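Local coordinates for protein PRD-containing transcription regulator (Lactobacillus casei, PDB 3NUF) that probably takes part in transcription regulation through its all-helical PRD (PTS regulation domain), a module that in relatives senses the sugar phosphotransferase system, at residues Val82-Lys85 with Ser86-Leu89; Leu89-Gln92 with Val93-Ile97; Tyr106-Ser109 with Ile110-Glu113. All coordinates share one frame; numbering follows the deposited sequence.

Contact 1: Val82-Lys85 with Ser86-Leu89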
loop_
_atom_site.group_PDB
_atom_site.type_symbol
_atom_site.label_atom_id
_atom_site.label_comp_id
_atom_site.label_asym_id
_atom_site.label_seq_id
_atom_site.Cartn_x
_atom_site.Cartn_y
_atom_site.Cartn_z
ATOM N N VAL A 82 -16.394 -0.886 2.544
ATOM C CA VAL A 82 -15.213 -1.398 1.819
ATOM C C VAL A 82 -15.203 -2.915 1.836
ATOM O O VAL A 82 -15.494 -3.531 2.831
ATOM C CB VAL A 82 -13.908 -0.854 2.442
ATOM C CG1 VAL A 82 -12.714 -1.443 1.745
ATOM C CG2 VAL A 82 -13.899 0.649 2.392
ATOM N N SER A 83 -14.901 -3.542 0.713
ATOM C CA SER A 83 -14.927 -4.984 0.667
ATOM C C SER A 83 -13.937 -5.598 1.631
ATOM O O SER A 83 -12.833 -5.072 1.864
ATOM C CB SER A 83 -14.617 -5.483 -0.732
ATOM O OG SER A 83 -13.245 -5.318 -1.151
ATOM N N GLN A 84 -14.296 -6.757 2.151
ATOM C CA GLN A 84 -13.437 -7.443 3.079
ATOM C C GLN A 84 -12.081 -7.762 2.461
ATOM O O GLN A 84 -11.050 -7.732 3.140
ATOM C CB GLN A 84 -14.107 -8.715 3.603
ATOM C CG GLN A 84 -13.428 -9.241 4.831
ATOM C CD GLN A 84 -13.628 -8.313 5.961
ATOM O OE1 GLN A 84 -14.775 -7.993 6.293
ATOM N NE2 GLN A 84 -12.561 -7.835 6.548
ATOM N N LYS A 85 -12.058 -8.111 1.183
ATOM C CA LYS A 85 -10.827 -8.488 0.478
ATOM C C LYS A 85 -9.863 -7.304 0.518
ATOM O O LYS A 85 -8.669 -7.472 0.846
ATOM C CB LYS A 85 -11.142 -8.905 -0.932
ATOM C CG LYS A 85 -9.940 -9.276 -1.740
ATOM C CD LYS A 85 -10.437 -9.833 -3.110
ATOM C CE LYS A 85 -9.287 -10.187 -3.964
ATOM N NZ LYS A 85 -9.783 -10.858 -5.199
ATOM N N SER A 86 -10.340 -6.106 0.242
ATOM C CA SER A 86 -9.483 -4.918 0.300
ATOM C C SER A 86 -8.968 -4.661 1.703
ATOM O O SER A 86 -7.819 -4.272 1.869
ATOM C CB SER A 86 -10.194 -3.719 -0.200
ATOM O OG SER A 86 -10.376 -3.834 -1.642
ATOM N N LEU A 87 -9.844 -4.751 2.686
ATOM C CA LEU A 87 -9.466 -4.511 4.090
ATOM C C LEU A 87 -8.450 -5.531 4.532
ATOM O O LEU A 87 -7.475 -5.205 5.234
ATOM C CB LEU A 87 -10.700 -4.480 4.986
ATOM C CG LEU A 87 -11.572 -3.270 4.875
ATOM C CD1 LEU A 87 -13.001 -3.601 5.470
ATOM C CD2 LEU A 87 -10.922 -2.103 5.577
ATOM N N ASP A 88 -8.638 -6.793 4.157
ATOM C CA ASP A 88 -7.717 -7.863 4.578
ATOM C C ASP A 88 -6.338 -7.678 3.913
ATOM O O ASP A 88 -5.303 -7.887 4.557
ATOM C CB ASP A 88 -8.265 -9.243 4.214
ATOM C CG ASP A 88 -9.478 -9.656 5.053
ATOM O OD1 ASP A 88 -9.830 -8.988 6.053
ATOM O OD2 ASP A 88 -10.083 -10.708 4.664
ATOM N N LEU A 89 -6.304 -7.330 2.630
ATOM C CA LEU A 89 -5.023 -7.078 1.975
ATOM C C LEU A 89 -4.335 -5.899 2.654
ATOM O O LEU A 89 -3.113 -5.941 2.907
ATOM C CB LEU A 89 -5.209 -6.843 0.472
ATOM C CG LEU A 89 -5.636 -8.033 -0.347
ATOM C CD1 LEU A 89 -6.131 -7.603 -1.720
ATOM C CD2 LEU A 89 -4.428 -8.973 -0.478
#
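L87 N donates to S83 O at 3.1 Å, D88 N to Q84 O and L89 N to K85 O, so the chain passes from the extended V82 and S83 into the first turn of helix 84-97. S83 is the N-cap: its OG accepts a weak bond from S86 N at 3.3 Å. The hydroxyl can face that N-H because chi1, 71°, sets OG between the backbone N and the carbonyl carbon. Just ahead of the cap, V82 lays CG1 against L87 CG at 3.8 Å and S86 CB at 3.9 Å, the valine and leucine side chains meeting at a slant. On the outer side Q84 bends at chi2 (68°), and its NE2 donates to D88 OD1 at 3.0 Å. The bond is straight, 166° at the hydrogen, and lies near the amide plane, yet it reaches the carboxylate from above its plane. K85 CG lies 4.2 Å from L89 CD1, and K85 NZ bonds to A42 O. The D88 carboxylate is pressed close to the backbone oxygen Q84 O, so the donor NE2 probably offsets part of its charge. At the cap, two hydroxyls, S83 OG and S86 OG, grip the single oxygen E113 OE1 of helix 104-115.

Contact 2: Leu89-Gln92 with Val93-Ile97. With EDO (1,2-ethanediol), chain G.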
loop_
_atom_site.group_PDB
_atom_site.type_symbol
_atom_site.label_atom_id
_atom_site.label_comp_id
_atom_site.label_asym_id
_atom_site.label_seq_id
_atom_site.Cartn_x
_atom_site.Cartn_y
_atom_site.Cartn_z
ATOM N N LEU A 89 -6.304 -7.330 2.630
ATOM C CA LEU A 89 -5.023 -7.078 1.975
ATOM C C LEU A 89 -4.335 -5.899 2.654
ATOM O O LEU A 89 -3.113 -5.941 2.907
ATOM C CB LEU A 89 -5.209 -6.843 0.472
ATOM C CG LEU A 89 -5.636 -8.033 -0.347
ATOM C CD1 LEU A 89 -6.131 -7.603 -1.720
ATOM C CD2 LEU A 89 -4.428 -8.973 -0.478
ATOM N N ALA A 90 -5.070 -4.822 2.927
ATOM C CA ALA A 90 -4.481 -3.672 3.600
ATOM C C ALA A 90 -3.942 -4.046 4.969
ATOM O O ALA A 90 -2.831 -3.616 5.338
ATOM C CB ALA A 90 -5.491 -2.555 3.708
ATOM N N ASP A 91 -4.700 -4.837 5.740
ATOM C CA ASP A 91 -4.211 -5.278 7.040
ATOM C C ASP A 91 -2.905 -6.064 6.904
ATOM O O ASP A 91 -1.978 -5.869 7.688
ATOM C CB ASP A 91 -5.282 -6.148 7.723
ATOM C CG ASP A 91 -4.882 -6.577 9.101
ATOM O OD1 ASP A 91 -5.005 -5.773 10.006
ATOM O OD2 ASP A 91 -4.447 -7.708 9.286
ATOM N N GLN A 92 -2.825 -6.931 5.910
ATOM C CA GLN A 92 -1.607 -7.711 5.706
ATOM C C GLN A 92 -0.440 -6.781 5.428
ATOM O O GLN A 92 0.668 -6.986 5.952
ATOM C CB GLN A 92 -1.782 -8.673 4.541
ATOM C CG GLN A 92 -0.588 -9.561 4.362
ATOM C CD GLN A 92 -0.823 -10.729 3.428
ATOM O OE1 GLN A 92 -1.948 -11.040 3.054
ATOM N NE2 GLN A 92 0.268 -11.394 3.064
ATOM N N VAL A 93 -0.638 -5.753 4.615
ATOM C CA VAL A 93 0.456 -4.816 4.310
ATOM C C VAL A 93 0.924 -4.048 5.527
ATOM O O VAL A 93 2.120 -3.946 5.818
ATOM C CB VAL A 93 0.062 -3.843 3.222
ATOM C CG1 VAL A 93 1.173 -2.745 2.958
ATOM C CG2 VAL A 93 -0.195 -4.555 1.909
ATOM N N VAL A 94 -0.042 -3.563 6.294
ATOM C CA VAL A 94 0.286 -2.807 7.541
ATOM C C VAL A 94 1.100 -3.677 8.490
ATOM O O VAL A 94 2.128 -3.243 9.016
ATOM C CB VAL A 94 -0.994 -2.365 8.215
ATOM C CG1 VAL A 94 -0.709 -1.775 9.640
ATOM C CG2 VAL A 94 -1.749 -1.340 7.334
ATOM N N GLN A 95 0.680 -4.912 8.702
ATOM C CA GLN A 95 1.390 -5.816 9.561
ATOM C C GLN A 95 2.749 -6.197 9.050
ATOM O O GLN A 95 3.671 -6.397 9.838
ATOM C CB GLN A 95 0.515 -7.014 9.897
ATOM C CG GLN A 95 -0.789 -6.663 10.614
ATOM C CD GLN A 95 -0.583 -5.864 11.874
ATOM O OE1 GLN A 95 -1.130 -4.741 12.056
ATOM N NE2 GLN A 95 0.190 -6.385 12.732
ATOM N N HIS A 96 2.848 -6.361 7.757
ATOM C CA HIS A 96 4.126 -6.630 7.104
ATOM C C HIS A 96 5.133 -5.524 7.312
ATOM O O HIS A 96 6.282 -5.824 7.634
ATOM C CB HIS A 96 3.914 -6.864 5.578
ATOM C CG HIS A 96 5.174 -6.894 4.779
ATOM N ND1 HIS A 96 5.970 -8.009 4.724
ATOM C CD2 HIS A 96 5.765 -5.955 4.016
ATOM C CE1 HIS A 96 7.000 -7.748 3.921
ATOM N NE2 HIS A 96 6.918 -6.499 3.505
ATOM N N ILE A 97 4.733 -4.276 7.190
ATOM C CA ILE A 97 5.636 -3.143 7.431
ATOM C C ILE A 97 6.081 -3.136 8.877
ATOM O O ILE A 97 7.277 -2.951 9.124
ATOM C CB ILE A 97 4.961 -1.832 7.044
ATOM C CG1 ILE A 97 4.672 -1.725 5.550
ATOM C CG2 ILE A 97 5.815 -0.613 7.453
ATOM C CD1 ILE A 97 3.678 -0.654 5.170
HETATM C C1 EDO G . 3.964 -11.491 4.078
HETATM O O1 EDO G . 2.724 -11.221 3.420
HETATM C C2 EDO G . 3.734 -11.358 5.558
HETATM O O2 EDO G . 4.648 -10.394 6.096
#
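H96 N donates to Q92 O at 2.9 Å, and the same i to i+4 pattern joins V93 to L89, V94 to A90 and Q95 to D91, the evidence for unbroken helix across both segments. The side chains of Q92 and H96 are bridged by a 1,2-ethanediol, probably from the crystallisation liquor. Q92 has CG anti to the backbone N (chi1 -176°) and stays extended, which carries NE2 to 2.5 Å from EDO O1, too short for an ordinary hydrogen bond, so its detail is doubtful. The diol's other oxygen, O2, lies in the plane of the H96 ring at its edge, 3.1 Å from ND1. Y34 of helix 25-41 completes this small site: its OH bonds to the diol and takes a weak bond from Q92 NE2, and its ring stacks on that of H96. With an alanine at Q92 the amide is gone, and Y34 OH would probably lose its weak donor and the diol its hold on this side. V93 and V94 are buried, their CG2 atoms lying against the carbonyl oxygens of L89 and A90, one turn back. V93 packs on L38, L58 and L108, residues of three other helices, as expected of a core helix in the all-helical PRD bundle.

Contact 3: Tyr106-Ser109 with Ile110-Glu113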
loop_
_atom_site.group_PDB
_atom_site.type_symbol
_atom_site.label_atom_id
_atom_site.label_comp_id
_atom_site.label_asym_id
_atom_site.label_seq_id
_atom_site.Cartn_x
_atom_site.Cartn_y
_atom_site.Cartn_z
ATOM N N TYR A 106 -7.312 1.276 7.012
ATOM C CA TYR A 106 -8.514 1.864 6.375
ATOM C C TYR A 106 -8.208 2.694 5.161
ATOM O O TYR A 106 -8.703 2.433 4.048
ATOM C CB TYR A 106 -9.344 2.597 7.433
ATOM C CG TYR A 106 -9.841 1.719 8.551
ATOM C CD1 TYR A 106 -10.679 0.658 8.265
ATOM C CD2 TYR A 106 -9.462 1.924 9.884
ATOM C CE1 TYR A 106 -11.106 -0.155 9.275
ATOM C CE2 TYR A 106 -9.881 1.110 10.882
ATOM C CZ TYR A 106 -10.687 0.057 10.591
ATOM O OH TYR A 106 -11.108 -0.796 11.586
ATOM N N VAL A 107 -7.351 3.677 5.303
ATOM C CA VAL A 107 -7.012 4.525 4.146
ATOM C C VAL A 107 -6.337 3.667 3.067
ATOM O O VAL A 107 -6.624 3.819 1.875
ATOM C CB VAL A 107 -6.172 5.715 4.544
ATOM C CG1 VAL A 107 -5.517 6.411 3.342
ATOM C CG2 VAL A 107 -7.046 6.701 5.308
ATOM N N LEU A 108 -5.454 2.746 3.459
ATOM C CA LEU A 108 -4.799 1.881 2.461
ATOM C C LEU A 108 -5.805 1.022 1.710
ATOM O O LEU A 108 -5.677 0.835 0.491
ATOM C CB LEU A 108 -3.717 1.029 3.104
ATOM C CG LEU A 108 -3.025 0.031 2.155
ATOM C CD1 LEU A 108 -2.327 0.724 0.992
ATOM C CD2 LEU A 108 -2.037 -0.844 2.929
ATOM N N SER A 109 -6.863 0.558 2.364
ATOM C CA SER A 109 -7.857 -0.274 1.689
ATOM C C SER A 109 -8.502 0.393 0.489
ATOM O O SER A 109 -8.874 -0.310 -0.465
ATOM C CB SER A 109 -8.900 -0.769 2.701
ATOM O OG SER A 109 -9.849 0.217 3.019
ATOM N N ILE A 110 -8.619 1.697 0.519
ATOM C CA ILE A 110 -9.245 2.392 -0.614
ATOM C C ILE A 110 -8.428 2.254 -1.888
ATOM O O ILE A 110 -9.003 2.220 -2.977
ATOM C CB ILE A 110 -9.470 3.873 -0.246
ATOM C CG1 ILE A 110 -10.321 4.008 1.004
ATOM C CG2 ILE A 110 -10.096 4.689 -1.407
ATOM C CD1 ILE A 110 -11.614 3.239 1.014
ATOM N N HIS A 111 -7.121 2.151 -1.798
ATOM C CA HIS A 111 -6.289 1.950 -2.965
ATOM C C HIS A 111 -6.624 0.617 -3.599
ATOM O O HIS A 111 -6.731 0.511 -4.795
ATOM C CB HIS A 111 -4.837 2.043 -2.577
ATOM C CG HIS A 111 -4.419 3.391 -2.124
ATOM N ND1 HIS A 111 -3.664 4.235 -2.899
ATOM C CD2 HIS A 111 -4.581 4.017 -0.931
ATOM C CE1 HIS A 111 -3.444 5.354 -2.229
ATOM N NE2 HIS A 111 -3.991 5.260 -1.032
ATOM N N PHE A 112 -6.743 -0.441 -2.812
ATOM C CA PHE A 112 -7.108 -1.752 -3.327
ATOM C C PHE A 112 -8.539 -1.710 -3.867
ATOM O O PHE A 112 -8.823 -2.349 -4.889
ATOM C CB PHE A 112 -7.015 -2.829 -2.233
ATOM C CG PHE A 112 -5.637 -3.156 -1.807
ATOM C CD1 PHE A 112 -4.818 -3.910 -2.607
ATOM C CD2 PHE A 112 -5.152 -2.785 -0.577
ATOM C CE1 PHE A 112 -3.518 -4.231 -2.210
ATOM C CE2 PHE A 112 -3.858 -3.089 -0.173
ATOM C CZ PHE A 112 -3.020 -3.750 -0.976
ATOM N N GLU A 113 -9.463 -1.026 -3.205
ATOM C CA GLU A 113 -10.845 -0.952 -3.649
ATOM C C GLU A 113 -10.923 -0.243 -5.012
ATOM O O GLU A 113 -11.646 -0.713 -5.924
ATOM C CB GLU A 113 -11.659 -0.247 -2.563
ATOM C CG GLU A 113 -13.173 -0.488 -2.582
ATOM C CD GLU A 113 -13.598 -1.843 -2.053
ATOM O OE1 GLU A 113 -12.798 -2.810 -2.041
ATOM O OE2 GLU A 113 -14.807 -2.004 -1.710
#
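E113 N donates to S109 O at 2.9 Å, an i to i+4 bond, whereas I110 N and H111 N reach back three residues, to V107 O and L108 O. Those two bonds are bent, 140° and 136° at the hydrogen, with the donor well above each carbonyl plane. I110 N lies 3.6 Å from Y106 O, which instead accepts S109 OG at 2.7 Å, in its plane and on a lone pair. That reach depends on chi1 of S109, 78°, which turns the hydroxyl back toward the preceding turn. The helix is thus locally tightened toward 3-10 spacing, within an all-helical PRD bundle where it lies against helix 84-97, F112 touching S86, and against helix 48-67, L108 touching L54. Apolar contact rests on L108 and F112, whose side chains approach aslant, L108 CG meeting F112 CE2 at 4.0 Å; F112 also packs on V35 and A39 of helix 25-41. Among the aromatic contacts, the H111 ring turns its edge to a backbone oxygen, H111 CD2 lying 3.5 Å from V107 O, which is in the ring plane, while the ring meets that of H57 in helix 48-67.

In the fold
Followed from the N terminus, the three contacts run in series and none closes a long loop, each joining neighbouring turns. Contact 1 opens helix 84-97 and contact 2 continues it to its end; they share L89, with centres 11 Å apart. The chain then turns back into helix 104-115, which holds contact 3. This helix returns against both: near contact 1 V82 CG1 lies 3.5 Å from S109 OG, and near contact 2 A90 CB lies 3.7 Å from S109 N. No contact nests in or crosses another. Together they tie the last two helices side by side, while V93, L108 and F112 join the pair to helices 25-41 and 48-67.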